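Side-chain contacts in hypothetical protein HP_0496 (PDB 2PZH), which hydrolyses the thioester bond of long-chain acyl-CoAs and benzoyl-CoA, with low activity on butyryl- and octanoyl-CoA, and may take part in phospholipid metabolism: residues A[29-34]-A[107-112]; A[50-55]-A[117-122]; A[72-77]-A[82-87]. All coordinates share one frame; numbering follows the deposited sequence.

How the contacts relate
Strand 102-114 is common ground: it pairs with strand 81-92 of contact 3, with strand 47-58 of contact 2 and with the short strand 121-122. Contacts 1 and 3 have centres about 8 Å apart and share a polar link, R31 NH1 to Q86 OE1 at 2.8 Å, besides the strand pairing of S107 N to Q86 O at 2.7 Å. Contacts 1 and 2, about 13 Å apart between centres, meet where R52 N approaches K110 O at 2.8 Å. Contacts 2 and 3 do not touch, their nearest atoms lying about 7 Å apart. All three lie away from D13, the predicted active-site residue.

Contact 1 of 3, residues A[29-34]-A[107-112]; sequences RARSEF and SEIKFG
R31 of helix 22-36 reaches F111 and I109 on strand 102-114, the meeting of central helix and curved antiparallel sheet that gives the hot-dog fold its name. The backbones stay well separated, with R31 CA 10.9 Å from I109 CA, so the gap is bridged by side chains alone. From CB, the arginine sets out toward the strand; CG stands anti to the carbonyl carbon (chi1 -57°), and the chain stays extended to CD. CD is the first atom to touch, lying 3.4 Å from F111 CZ. There the chain bends (chi3 -68°), and NE comes closer still, 3.1 Å from F111 CZ and 3.6 Å from F111 CE1, a tight approach. The ring offers its far end to one face of the guanidinium: F111 CZ sits above that face, displaced toward the rim, and the two planes are inclined at 48°, so the groups do not stack in parallel. R31 NH2 lies 3.9 Å from F111 CZ. On the other branch, NH1 lies in the plane of the phenyl ring beyond its edge and also meets the I109 side chain, which arrives at about a right angle. The contact is buried, and the charged group does not rely on carbon neighbours alone, because NH1 donates a hydrogen bond to Q86 OE1 of strand 81-92. H20 of a third subunit packs on R31 as well, while R29 and E33, on the same helix, form salt bridges to E10 and R6 of a second subunit. The outermost carbon of the isoleucine, CD1, stops 3.5 Å from R31 NH1.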
ATOM      1  N   ARG A  29      -7.312   7.882  -7.869  1.00  9.75           N
ATOM      2  CA  ARG A  29      -6.399   8.715  -8.672  1.00 10.27           C
ATOM      3  C   ARG A  29      -7.191   9.448  -9.769  1.00 11.35           C
ATOM      4  O   ARG A  29      -7.021  10.668  -9.964  1.00 12.85           O
ATOM      5  CB  ARG A  29      -5.303   7.861  -9.310  1.00 11.65           C
ATOM      6  CG  ARG A  29      -4.464   7.129  -8.280  1.00 11.59           C
ATOM      7  CD  ARG A  29      -3.376   6.349  -8.985  1.00 11.03           C
ATOM      8  NE  ARG A  29      -2.785   5.357  -8.093  1.00 11.06           N
ATOM      9  CZ  ARG A  29      -1.973   4.401  -8.511  1.00 11.97           C
ATOM     10  NH1 ARG A  29      -1.663   4.326  -9.801  1.00 12.26           N
ATOM     11  NH2 ARG A  29      -1.477   3.518  -7.651  1.00 12.85           N
ATOM     12  N   ALA A  30      -8.044   8.703 -10.469  1.00 11.20           N
ATOM     13  CA  ALA A  30      -8.869   9.281 -11.562  1.00 13.21           C
ATOM     14  C   ALA A  30      -9.692  10.495 -11.119  1.00 13.65           C
ATOM     15  O   ALA A  30      -9.760  11.528 -11.822  1.00 14.37           O
ATOM     16  CB  ALA A  30      -9.797   8.212 -12.158  1.00 14.51           C
ATOM     17  N   ARG A  31     -10.345  10.345  -9.973  1.00 13.53           N
ATOM     18  CA  ARG A  31     -11.161  11.391  -9.402  1.00 14.75           C
ATOM     19  C   ARG A  31     -10.315  12.606  -9.044  1.00 15.08           C
ATOM     20  O   ARG A  31     -10.650  13.734  -9.435  1.00 14.01           O
ATOM     21  CB  ARG A  31     -11.902  10.896  -8.165  1.00 14.23           C
ATOM     22  CG  ARG A  31     -12.770   9.686  -8.416  1.00 16.10           C
ATOM     23  CD  ARG A  31     -13.707   9.461  -7.245  1.00 14.80           C
ATOM     24  NE  ARG A  31     -13.049   9.047  -6.011  1.00 15.19           N
ATOM     25  CZ  ARG A  31     -12.791   7.774  -5.703  1.00 14.97           C
ATOM     26  NH1 ARG A  31     -13.101   6.813  -6.553  1.00 14.70           N
ATOM     27  NH2 ARG A  31     -12.224   7.465  -4.550  1.00 14.34           N
ATOM     28  N   SER A  32      -9.215  12.377  -8.325  1.00 14.68           N
ATOM     29  CA  SER A  32      -8.345  13.476  -7.892  1.00 14.54           C
ATOM     30  C   SER A  32      -7.693  14.193  -9.083  1.00 14.26           C
ATOM     31  O   SER A  32      -7.573  15.417  -9.097  1.00 14.79           O
ATOM     32  CB  SER A  32      -7.283  12.998  -6.904  1.00 14.91           C
ATOM     33  OG  SER A  32      -7.862  12.734  -5.626  1.00 17.48           O
ATOM     34  N   GLU A  33      -7.296  13.440 -10.096  1.00 14.70           N
ATOM     35  CA  GLU A  33      -6.657  14.063 -11.245  1.00 16.62           C
ATOM     36  C   GLU A  33      -7.595  15.065 -11.950  1.00 16.85           C
ATOM     37  O   GLU A  33      -7.128  16.049 -12.503  1.00 16.90           O
ATOM     38  CB  GLU A  33      -6.115  13.016 -12.211  1.00 16.88           C
ATOM     39  CG  GLU A  33      -5.177  13.584 -13.288  1.00 19.79           C
ATOM     40  CD  GLU A  33      -3.847  14.107 -12.741  1.00 20.87           C
ATOM     41  OE1 GLU A  33      -3.458  13.770 -11.598  1.00 21.49           O
ATOM     42  OE2 GLU A  33      -3.168  14.858 -13.473  1.00 21.70           O
ATOM     43  N   PHE A  34      -8.902  14.834 -11.921  1.00 17.23           N
ATOM     44  CA  PHE A  34      -9.827  15.816 -12.524  1.00 18.56           C
ATOM     45  C   PHE A  34      -9.665  17.191 -11.862  1.00 18.58           C
ATOM     46  O   PHE A  34      -9.770  18.241 -12.530  1.00 19.37           O
ATOM     47  CB  PHE A  34     -11.287  15.364 -12.412  1.00 20.90           C
ATOM     48  CG  PHE A  34     -11.686  14.330 -13.431  1.00 22.69           C
ATOM     49  CD1 PHE A  34     -11.739  14.645 -14.785  1.00 22.89           C
ATOM     50  CD2 PHE A  34     -12.024  13.047 -13.033  1.00 23.18           C
ATOM     51  CE1 PHE A  34     -12.113  13.689 -15.719  1.00 23.30           C
ATOM     52  CE2 PHE A  34     -12.393  12.089 -13.958  1.00 23.84           C
ATOM     53  CZ  PHE A  34     -12.450  12.410 -15.304  1.00 22.84           C
ATOM     54  N   SER A 107     -17.188   0.299 -10.501  1.00 15.48           N
ATOM     55  CA  SER A 107     -17.703   0.712  -9.199  1.00 17.16           C
ATOM     56  C   SER A 107     -18.722   1.828  -9.322  1.00 17.48           C
ATOM     57  O   SER A 107     -18.756   2.562 -10.308  1.00 18.69           O
ATOM     58  CB  SER A 107     -16.583   1.134  -8.256  1.00 17.47           C
ATOM     59  OG  SER A 107     -15.831   2.216  -8.775  1.00 19.56           O
ATOM     60  N   GLU A 108     -19.568   1.930  -8.313  1.00 16.36           N
ATOM     61  CA  GLU A 108     -20.427   3.069  -8.154  1.00 16.85           C
ATOM     62  C   GLU A 108     -20.128   3.541  -6.763  1.00 15.57           C
ATOM     63  O   GLU A 108     -20.228   2.766  -5.816  1.00 15.26           O
ATOM     64  CB  GLU A 108     -21.895   2.657  -8.251  1.00 19.39           C
ATOM     65  CG  GLU A 108     -22.846   3.815  -8.044  1.00 21.54           C
ATOM     66  CD  GLU A 108     -24.310   3.415  -8.199  1.00 23.54           C
ATOM     67  OE1 GLU A 108     -24.639   2.692  -9.166  1.00 24.92           O
ATOM     68  OE2 GLU A 108     -25.132   3.859  -7.367  1.00 25.19           O
ATOM     69  N   ILE A 109     -19.758   4.806  -6.641  1.00 14.38           N
ATOM     70  CA  ILE A 109     -19.310   5.345  -5.365  1.00 14.96           C
ATOM     71  C   ILE A 109     -20.031   6.642  -5.069  1.00 15.84           C
ATOM     72  O   ILE A 109     -20.111   7.526  -5.933  1.00 14.41           O
ATOM     73  CB  ILE A 109     -17.796   5.595  -5.389  1.00 15.27           C
ATOM     74  CG1 ILE A 109     -17.079   4.303  -5.804  1.00 16.55           C
ATOM     75  CG2 ILE A 109     -17.319   6.088  -4.012  1.00 16.01           C
ATOM     76  CD1 ILE A 109     -15.636   4.485  -6.236  1.00 18.51           C
ATOM     77  N   LYS A 110     -20.545   6.746  -3.846  1.00 16.52           N
ATOM     78  CA  LYS A 110     -21.251   7.935  -3.388  1.00 17.52           C
ATOM     79  C   LYS A 110     -20.379   8.719  -2.407  1.00 17.33           C
ATOM     80  O   LYS A 110     -19.768   8.139  -1.512  1.00 16.16           O
ATOM     81  CB  LYS A 110     -22.559   7.524  -2.716  1.00 18.27           C
ATOM     82  CG  LYS A 110     -23.414   8.676  -2.191  1.00 20.24           C
ATOM     83  CD  LYS A 110     -24.770   8.137  -1.714  1.00 21.32           C
ATOM     84  CE  LYS A 110     -25.712   9.242  -1.290  1.00 24.60           C
ATOM     85  NZ  LYS A 110     -25.534   9.584   0.143  1.00 26.73           N
ATOM     86  N   PHE A 111     -20.305  10.027  -2.617  1.00 17.08           N
ATOM     87  CA  PHE A 111     -19.520  10.922  -1.780  1.00 18.75           C
ATOM     88  C   PHE A 111     -20.443  11.981  -1.202  1.00 19.08           C
ATOM     89  O   PHE A 111     -21.374  12.420  -1.871  1.00 20.11           O
ATOM     90  CB  PHE A 111     -18.442  11.625  -2.599  1.00 20.05           C
ATOM     91  CG  PHE A 111     -17.527  10.693  -3.320  1.00 20.16           C
ATOM     92  CD1 PHE A 111     -16.338  10.285  -2.748  1.00 21.96           C
ATOM     93  CD2 PHE A 111     -17.860  10.225  -4.587  1.00 21.08           C
ATOM     94  CE1 PHE A 111     -15.511   9.410  -3.424  1.00 21.64           C
ATOM     95  CE2 PHE A 111     -17.048   9.360  -5.259  1.00 20.76           C
ATOM     96  CZ  PHE A 111     -15.864   8.952  -4.681  1.00 21.37           C
ATOM     97  N   GLY A 112     -20.182  12.380   0.033  1.00 19.11           N
ATOM     98  CA  GLY A 112     -20.797  13.575   0.598  1.00 21.14           C
ATOM     99  C   GLY A 112     -19.719  14.633   0.742  1.00 21.78           C
ATOM    100  O   GLY A 112     -18.544  14.352   0.540  1.00 22.28           O
TER

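Contact 2 of 3, residues A[50-55]-A[117-122]; sequences VIRSIK and STYSPI
Between V50 of strand 47-58 and Y119, which has a left-handed backbone conformation (phi 64°) in the loop before 121-122, the CA atoms come no nearer than 9.0 Å. Side chains therefore make the whole contact. V50 and Y119 approach from opposite directions and meet through the phenol end: V50 CG1 is 3.5 Å from Y119 OH and 3.8 Å from Y119 CZ, while V50 CB follows at 3.7 Å from Y119 OH. The methyl lies oblique to the ring. A chi1 of -64° places CG1 anti to the carbonyl carbon and leaves CG2 to a different task within its own strand, for it rests over one face of the R52 guanidinium, toward the rim. That guanidinium reaches out to the loop more loosely. R52 NH1 comes within 4.5 Å of Y119 CE2, and P121 CB lies at the guanidinium edge, near its plane, 4.5 Å from R52 NH2. Both are distant approaches, and R52 and Y119 are partly exposed. R52 and S53 both face K110 of strand 102-114, forming a classic beta bulge. In the hot-dog sheet, strand 47-58 lies beside 102-114, which V50 also touches through V114; the short, weakly bonded strand about 121-122 pairs with 102-114 through the backbones of I122 and F113, and the chain runs on to helix 126-133, while S53, I54 and K55 pair antiparallel with a strand of a third subunit, carrying the sheet across that interface.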
ATOM      1  N   VAL A  50     -16.182  13.048   1.413  1.00 19.61           N
ATOM      2  CA  VAL A  50     -16.071  11.820   2.183  1.00 20.00           C
ATOM      3  C   VAL A  50     -16.870  10.728   1.525  1.00 18.89           C
ATOM      4  O   VAL A  50     -18.032  10.912   1.153  1.00 18.83           O
ATOM      5  CB  VAL A  50     -16.475  11.986   3.665  1.00 20.69           C
ATOM      6  CG1 VAL A  50     -15.513  12.941   4.360  1.00 21.76           C
ATOM      7  CG2 VAL A  50     -17.915  12.454   3.797  1.00 20.12           C
ATOM      8  N   ILE A  51     -16.217   9.587   1.362  1.00 18.78           N
ATOM      9  CA  ILE A  51     -16.837   8.438   0.746  1.00 18.07           C
ATOM     10  C   ILE A  51     -17.885   7.882   1.695  1.00 17.47           C
ATOM     11  O   ILE A  51     -17.630   7.712   2.894  1.00 17.24           O
ATOM     12  CB  ILE A  51     -15.754   7.407   0.318  1.00 19.05           C
ATOM     13  CG1 ILE A  51     -16.361   6.218  -0.421  1.00 19.92           C
ATOM     14  CG2 ILE A  51     -14.882   6.989   1.506  1.00 19.59           C
ATOM     15  CD1 ILE A  51     -15.363   5.604  -1.420  1.00 21.88           C
ATOM     16  N   ARG A  52     -19.081   7.669   1.156  1.00 16.58           N
ATOM     17  CA  ARG A  52     -20.205   7.124   1.903  1.00 17.25           C
ATOM     18  C   ARG A  52     -20.345   5.638   1.650  1.00 15.91           C
ATOM     19  O   ARG A  52     -20.575   4.862   2.562  1.00 16.08           O
ATOM     20  CB  ARG A  52     -21.523   7.783   1.471  1.00 19.00           C
ATOM     21  CG  ARG A  52     -21.626   9.271   1.706  1.00 21.52           C
ATOM     22  CD  ARG A  52     -21.494   9.581   3.176  1.00 23.62           C
ATOM     23  NE  ARG A  52     -21.939  10.935   3.469  1.00 24.76           N
ATOM     24  CZ  ARG A  52     -21.668  11.579   4.597  1.00 24.96           C
ATOM     25  NH1 ARG A  52     -20.942  10.994   5.540  1.00 24.13           N
ATOM     26  NH2 ARG A  52     -22.115  12.817   4.770  1.00 25.45           N
ATOM     27  N   SER A  53     -20.240   5.237   0.391  1.00 15.40           N
ATOM     28  CA  SER A  53     -20.498   3.852   0.052  1.00 14.91           C
ATOM     29  C   SER A  53     -19.882   3.480  -1.281  1.00 13.87           C
ATOM     30  O   SER A  53     -19.663   4.322  -2.146  1.00 13.46           O
ATOM     31  CB  SER A  53     -22.000   3.575   0.013  1.00 15.04           C
ATOM     32  OG  SER A  53     -22.618   4.284  -1.068  1.00 17.77           O
ATOM     33  N   ILE A  54     -19.606   2.198  -1.435  1.00 13.42           N
ATOM     34  CA  ILE A  54     -19.103   1.702  -2.700  1.00 15.02           C
ATOM     35  C   ILE A  54     -19.829   0.425  -3.090  1.00 15.01           C
ATOM     36  O   ILE A  54     -20.134  -0.422  -2.250  1.00 15.11           O
ATOM     37  CB  ILE A  54     -17.581   1.477  -2.679  1.00 16.00           C
ATOM     38  CG1 ILE A  54     -17.131   0.932  -4.036  1.00 17.43           C
ATOM     39  CG2 ILE A  54     -17.186   0.505  -1.579  1.00 18.14           C
ATOM     40  CD1 ILE A  54     -15.674   1.182  -4.334  1.00 18.39           C
ATOM     41  N   LYS A  55     -20.134   0.313  -4.367  1.00 15.76           N
ATOM     42  CA  LYS A  55     -20.591  -0.931  -4.925  1.00 16.61           C
ATOM     43  C   LYS A  55     -19.588  -1.257  -6.013  1.00 16.81           C
ATOM     44  O   LYS A  55     -19.372  -0.453  -6.918  1.00 16.52           O
ATOM     45  CB  LYS A  55     -21.991  -0.771  -5.508  1.00 19.04           C
ATOM     46  CG  LYS A  55     -22.524  -2.034  -6.150  1.00 21.36           C
ATOM     47  CD  LYS A  55     -22.767  -3.093  -5.105  1.00 22.99           C
ATOM     48  CE  LYS A  55     -22.670  -4.481  -5.693  1.00 25.12           C
ATOM     49  NZ  LYS A  55     -21.264  -4.799  -6.050  1.00 25.56           N
ATOM     50  N   SER A 117     -13.847  19.531  10.998  1.00 40.08           N
ATOM     51  CA  SER A 117     -14.059  19.310  12.424  1.00 40.58           C
ATOM     52  C   SER A 117     -15.353  18.543  12.664  1.00 40.60           C
ATOM     53  O   SER A 117     -15.337  17.366  13.048  1.00 40.77           O
ATOM     54  CB  SER A 117     -14.099  20.642  13.175  1.00 41.49           C
ATOM     55  OG  SER A 117     -12.801  21.204  13.280  1.00 42.31           O
ATOM     56  N   THR A 118     -16.472  19.214  12.404  1.00 39.89           N
ATOM     57  CA  THR A 118     -17.788  18.672  12.689  1.00 39.53           C
ATOM     58  C   THR A 118     -18.119  17.385  11.935  1.00 38.68           C
ATOM     59  O   THR A 118     -18.864  16.541  12.443  1.00 38.79           O
ATOM     60  CB  THR A 118     -18.882  19.725  12.403  1.00 40.34           C
ATOM     61  OG1 THR A 118     -18.723  20.825  13.310  1.00 40.30           O
ATOM     62  CG2 THR A 118     -20.256  19.125  12.578  1.00 40.45           C
ATOM     63  N   TYR A 119     -17.578  17.245  10.727  1.00 37.65           N
ATOM     64  CA  TYR A 119     -17.909  16.118   9.860  1.00 37.02           C
ATOM     65  C   TYR A 119     -19.390  16.173   9.475  1.00 35.98           C
ATOM     66  O   TYR A 119     -19.986  15.178   9.060  1.00 36.37           O
ATOM     67  CB  TYR A 119     -17.566  14.799  10.555  1.00 38.35           C
ATOM     68  CG  TYR A 119     -17.085  13.722   9.617  1.00 38.65           C
ATOM     69  CD1 TYR A 119     -15.772  13.708   9.165  1.00 38.89           C
ATOM     70  CD2 TYR A 119     -17.944  12.719   9.182  1.00 38.96           C
ATOM     71  CE1 TYR A 119     -15.327  12.717   8.299  1.00 38.92           C
ATOM     72  CE2 TYR A 119     -17.509  11.725   8.326  1.00 38.61           C
ATOM     73  CZ  TYR A 119     -16.205  11.729   7.890  1.00 38.79           C
ATOM     74  OH  TYR A 119     -15.776  10.744   7.037  1.00 39.00           O
ATOM     75  N   SER A 120     -19.980  17.353   9.620  1.00 34.95           N
ATOM     76  CA  SER A 120     -21.391  17.551   9.322  1.00 34.16           C
ATOM     77  C   SER A 120     -21.589  17.784   7.832  1.00 32.88           C
ATOM     78  O   SER A 120     -20.764  18.439   7.199  1.00 32.06           O
ATOM     79  CB  SER A 120     -21.924  18.760  10.097  1.00 35.22           C
ATOM     80  OG  SER A 120     -23.339  18.811  10.056  1.00 36.39           O
ATOM     81  N   PRO A 121     -22.691  17.255   7.274  1.00 32.15           N
ATOM     82  CA  PRO A 121     -23.009  17.403   5.855  1.00 31.70           C
ATOM     83  C   PRO A 121     -23.233  18.859   5.452  1.00 31.60           C
ATOM     84  O   PRO A 121     -24.100  19.537   6.019  1.00 31.62           O
ATOM     85  CB  PRO A 121     -24.312  16.604   5.700  1.00 32.22           C
ATOM     86  CG  PRO A 121     -24.887  16.524   7.060  1.00 32.26           C
ATOM     87  CD  PRO A 121     -23.717  16.478   7.990  1.00 32.11           C
ATOM     88  N   ILE A 122     -22.433  19.331   4.497  1.00 30.68           N
ATOM     89  CA  ILE A 122     -22.623  20.642   3.891  1.00 29.68           C
ATOM     90  C   ILE A 122     -22.761  20.494   2.377  1.00 29.88           C
ATOM     91  O   ILE A 122     -22.542  19.410   1.826  1.00 28.78           O
ATOM     92  CB  ILE A 122     -21.467  21.621   4.231  1.00 29.98           C
ATOM     93  CG1 ILE A 122     -20.130  21.087   3.715  1.00 29.54           C
ATOM     94  CG2 ILE A 122     -21.403  21.871   5.751  1.00 30.18           C
ATOM     95  CD1 ILE A 122     -18.954  22.029   3.912  1.00 29.64           C
TER

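Contact 3 of 3, residues A[72-77]-A[82-87]; sequences TQIKEL and VVLFQE
With OG1 of T72 (chi1 -56°) and CG of Q86 (chi1 -66°) both anti to the carbonyl carbon, the two side chains of this non-hydrogen-bonded pair run side by side, and the glutamine continues extended until its amide reaches the hydroxyl. Q86 NE2 donates to T72 OG1 at 3.0 Å with an N-H...O angle of 154°, the hydroxyl oxygen lying a little out of the glutamine's amide plane. On the same face of the hairpin 67-77/81-92, T72 CG2 packs obliquely on L84 CD2 at 3.7 Å, I74 lies alongside L84, and V82 CG2 fits between I74 and L77, 4.1 Å from L77 CG. Helix 22-36 covers the T72 end of this face and helix 126-133 touches L77. The other face carries Q73 next to F85, with Q73 CG 3.8 Å from F85 CB and the amide oblique to the ring; K75 CD lies 4.0 Å from F85 CB, the two side chains crossing obliquely. Pairing is antiparallel but not regular. K75 and E76 both face V83, a classic beta bulge, and V83 O accepts from K75 N at 2.8 Å and from E76 N at 3.3 Å. Beyond it, V83 N donates to E76 O at 2.8 Å, restoring the ladder. E76 forms a salt bridge to R78. Both ends of the Q86 amide are bonded, NE2 also donating to C27 O. Acceptors at NE2 and a donor, R31, at OE1 are consistent with one orientation of the amide, since a flip would set like against like, and the hairpin is tied to the central helix by polar bonds as well as packing.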
ATOM      1  N   THR A  72     -14.523   7.587 -16.060  1.00 15.37           N
ATOM      2  CA  THR A  72     -15.336   8.148 -14.995  1.00 15.28           C
ATOM      3  C   THR A  72     -16.550   8.935 -15.530  1.00 16.63           C
ATOM      4  O   THR A  72     -16.414   9.725 -16.464  1.00 15.68           O
ATOM      5  CB  THR A  72     -14.492   9.076 -14.128  1.00 15.80           C
ATOM      6  OG1 THR A  72     -13.355   8.356 -13.623  1.00 16.40           O
ATOM      7  CG2 THR A  72     -15.299   9.611 -12.961  1.00 15.57           C
ATOM      8  N   GLN A  73     -17.711   8.725 -14.923  1.00 17.85           N
ATOM      9  CA  GLN A  73     -18.895   9.519 -15.263  1.00 20.96           C
ATOM     10  C   GLN A  73     -19.726   9.891 -14.020  1.00 20.18           C
ATOM     11  O   GLN A  73     -19.695   9.194 -13.023  1.00 19.36           O
ATOM     12  CB  GLN A  73     -19.737   8.813 -16.325  1.00 22.29           C
ATOM     13  CG  GLN A  73     -20.568   7.643 -15.854  1.00 24.77           C
ATOM     14  CD  GLN A  73     -21.410   7.064 -16.982  1.00 25.72           C
ATOM     15  OE1 GLN A  73     -21.151   7.335 -18.159  1.00 28.28           O
ATOM     16  NE2 GLN A  73     -22.429   6.282 -16.631  1.00 27.44           N
ATOM     17  N   ILE A  74     -20.440  11.008 -14.082  1.00 20.37           N
ATOM     18  CA  ILE A  74     -21.327  11.396 -12.998  1.00 21.34           C
ATOM     19  C   ILE A  74     -22.664  10.670 -13.163  1.00 21.86           C
ATOM     20  O   ILE A  74     -23.355  10.846 -14.159  1.00 21.36           O
ATOM     21  CB  ILE A  74     -21.579  12.929 -12.970  1.00 22.01           C
ATOM     22  CG1 ILE A  74     -20.257  13.715 -12.945  1.00 23.13           C
ATOM     23  CG2 ILE A  74     -22.467  13.295 -11.792  1.00 22.70           C
ATOM     24  CD1 ILE A  74     -19.362  13.433 -11.756  1.00 23.42           C
ATOM     25  N   LYS A  75     -23.013   9.835 -12.194  1.00 22.68           N
ATOM     26  CA  LYS A  75     -24.277   9.134 -12.204  1.00 24.60           C
ATOM     27  C   LYS A  75     -25.337  10.151 -11.828  1.00 25.46           C
ATOM     28  O   LYS A  75     -26.351  10.313 -12.526  1.00 25.11           O
ATOM     29  CB  LYS A  75     -24.253   8.010 -11.158  1.00 26.52           C
ATOM     30  CG  LYS A  75     -25.162   6.822 -11.432  1.00 29.14           C
ATOM     31  CD  LYS A  75     -24.534   5.905 -12.490  1.00 30.47           C
ATOM     32  CE  LYS A  75     -24.739   4.428 -12.184  1.00 31.39           C
ATOM     33  NZ  LYS A  75     -26.184   4.064 -12.214  1.00 31.68           N
ATOM     34  N   GLU A  76     -25.074  10.854 -10.729  1.00 25.70           N
ATOM     35  CA  GLU A  76     -26.042  11.745 -10.120  1.00 27.26           C
ATOM     36  C   GLU A  76     -25.303  12.828  -9.353  1.00 26.77           C
ATOM     37  O   GLU A  76     -24.368  12.533  -8.598  1.00 25.92           O
ATOM     38  CB  GLU A  76     -26.942  10.958  -9.165  1.00 27.93           C
ATOM     39  CG  GLU A  76     -27.890  11.803  -8.332  1.00 29.83           C
ATOM     40  CD  GLU A  76     -28.778  10.964  -7.412  1.00 30.21           C
ATOM     41  OE1 GLU A  76     -28.371   9.841  -7.043  1.00 31.26           O
ATOM     42  OE2 GLU A  76     -29.884  11.431  -7.050  1.00 31.79           O
ATOM     43  N   LEU A  77     -25.706  14.080  -9.548  1.00 26.83           N
ATOM     44  CA  LEU A  77     -25.102  15.186  -8.812  1.00 27.53           C
ATOM     45  C   LEU A  77     -26.188  16.005  -8.132  1.00 28.89           C
ATOM     46  O   LEU A  77     -27.030  16.612  -8.807  1.00 28.59           O
ATOM     47  CB  LEU A  77     -24.296  16.088  -9.754  1.00 28.59           C
ATOM     48  CG  LEU A  77     -23.023  16.803  -9.266  1.00 29.65           C
ATOM     49  CD1 LEU A  77     -22.710  17.986 -10.177  1.00 29.93           C
ATOM     50  CD2 LEU A  77     -23.104  17.256  -7.810  1.00 29.37           C
ATOM     51  N   VAL A  82     -22.587  13.478  -4.493  1.00 18.53           N
ATOM     52  CA  VAL A  82     -22.391  13.091  -5.875  1.00 17.84           C
ATOM     53  C   VAL A  82     -22.170  11.587  -5.954  1.00 17.70           C
ATOM     54  O   VAL A  82     -21.518  11.002  -5.081  1.00 17.59           O
ATOM     55  CB  VAL A  82     -21.198  13.845  -6.500  1.00 17.43           C
ATOM     56  CG1 VAL A  82     -19.913  13.621  -5.664  1.00 17.36           C
ATOM     57  CG2 VAL A  82     -21.019  13.462  -7.976  1.00 17.26           C
ATOM     58  N   VAL A  83     -22.726  10.961  -6.983  1.00 17.13           N
ATOM     59  CA  VAL A  83     -22.472   9.557  -7.216  1.00 17.74           C
ATOM     60  C   VAL A  83     -21.734   9.412  -8.534  1.00 17.51           C
ATOM     61  O   VAL A  83     -22.173   9.918  -9.571  1.00 17.39           O
ATOM     62  CB  VAL A  83     -23.768   8.719  -7.226  1.00 17.97           C
ATOM     63  CG1 VAL A  83     -23.458   7.256  -7.501  1.00 18.06           C
ATOM     64  CG2 VAL A  83     -24.525   8.870  -5.897  1.00 18.47           C
ATOM     65  N   LEU A  84     -20.607   8.714  -8.491  1.00 15.52           N
ATOM     66  CA  LEU A  84     -19.790   8.503  -9.673  1.00 17.31           C
ATOM     67  C   LEU A  84     -19.812   7.050 -10.091  1.00 17.41           C
ATOM     68  O   LEU A  84     -19.814   6.142  -9.247  1.00 17.68           O
ATOM     69  CB  LEU A  84     -18.335   8.889  -9.409  1.00 17.47           C
ATOM     70  CG  LEU A  84     -17.976  10.369  -9.316  1.00 18.81           C
ATOM     71  CD1 LEU A  84     -18.342  10.895  -7.976  1.00 20.17           C
ATOM     72  CD2 LEU A  84     -16.479  10.569  -9.554  1.00 19.43           C
ATOM     73  N   PHE A  85     -19.802   6.823 -11.397  1.00 17.00           N
ATOM     74  CA  PHE A  85     -19.599   5.495 -11.917  1.00 17.55           C
ATOM     75  C   PHE A  85     -18.204   5.418 -12.515  1.00 16.92           C
ATOM     76  O   PHE A  85     -17.830   6.261 -13.324  1.00 16.70           O
ATOM     77  CB  PHE A  85     -20.630   5.160 -12.996  1.00 20.00           C
ATOM     78  CG  PHE A  85     -20.496   3.773 -13.526  1.00 21.94           C
ATOM     79  CD1 PHE A  85     -20.514   2.697 -12.658  1.00 23.03           C
ATOM     80  CD2 PHE A  85     -20.345   3.536 -14.881  1.00 23.30           C
ATOM     81  CE1 PHE A  85     -20.378   1.406 -13.119  1.00 23.13           C
ATOM     82  CE2 PHE A  85     -20.213   2.239 -15.357  1.00 23.43           C
ATOM     83  CZ  PHE A  85     -20.233   1.177 -14.472  1.00 23.12           C
ATOM     84  N   GLN A  86     -17.435   4.414 -12.113  1.00 16.19           N
ATOM     85  CA  GLN A  86     -16.104   4.258 -12.658  1.00 14.61           C
ATOM     86  C   GLN A  86     -15.872   2.836 -13.122  1.00 15.34           C
ATOM     87  O   GLN A  86     -16.153   1.879 -12.386  1.00 15.93           O
ATOM     88  CB  GLN A  86     -15.035   4.675 -11.626  1.00 14.07           C
ATOM     89  CG  GLN A  86     -15.100   6.179 -11.300  1.00 13.94           C
ATOM     90  CD  GLN A  86     -14.021   6.621 -10.360  1.00 13.61           C
ATOM     91  OE1 GLN A  86     -14.131   6.431  -9.151  1.00 13.79           O
ATOM     92  NE2 GLN A  86     -12.977   7.257 -10.902  1.00 12.86           N
ATOM     93  N   GLU A  87     -15.357   2.716 -14.340  1.00 14.18           N
ATOM     94  CA  GLU A  87     -15.024   1.420 -14.918  1.00 15.88           C
ATOM     95  C   GLU A  87     -13.570   1.397 -15.297  1.00 14.21           C
ATOM     96  O   GLU A  87     -13.018   2.395 -15.774  1.00 14.46           O
ATOM     97  CB  GLU A  87     -15.853   1.154 -16.180  1.00 17.02           C
ATOM     98  CG  GLU A  87     -17.299   0.814 -15.903  1.00 19.37           C
ATOM     99  CD  GLU A  87     -18.050   0.415 -17.175  1.00 20.49           C
ATOM    100  OE1 GLU A  87     -19.054  -0.316 -17.067  1.00 23.27           O
ATOM    101  OE2 GLU A  87     -17.645   0.836 -18.276  1.00 22.08           O
TER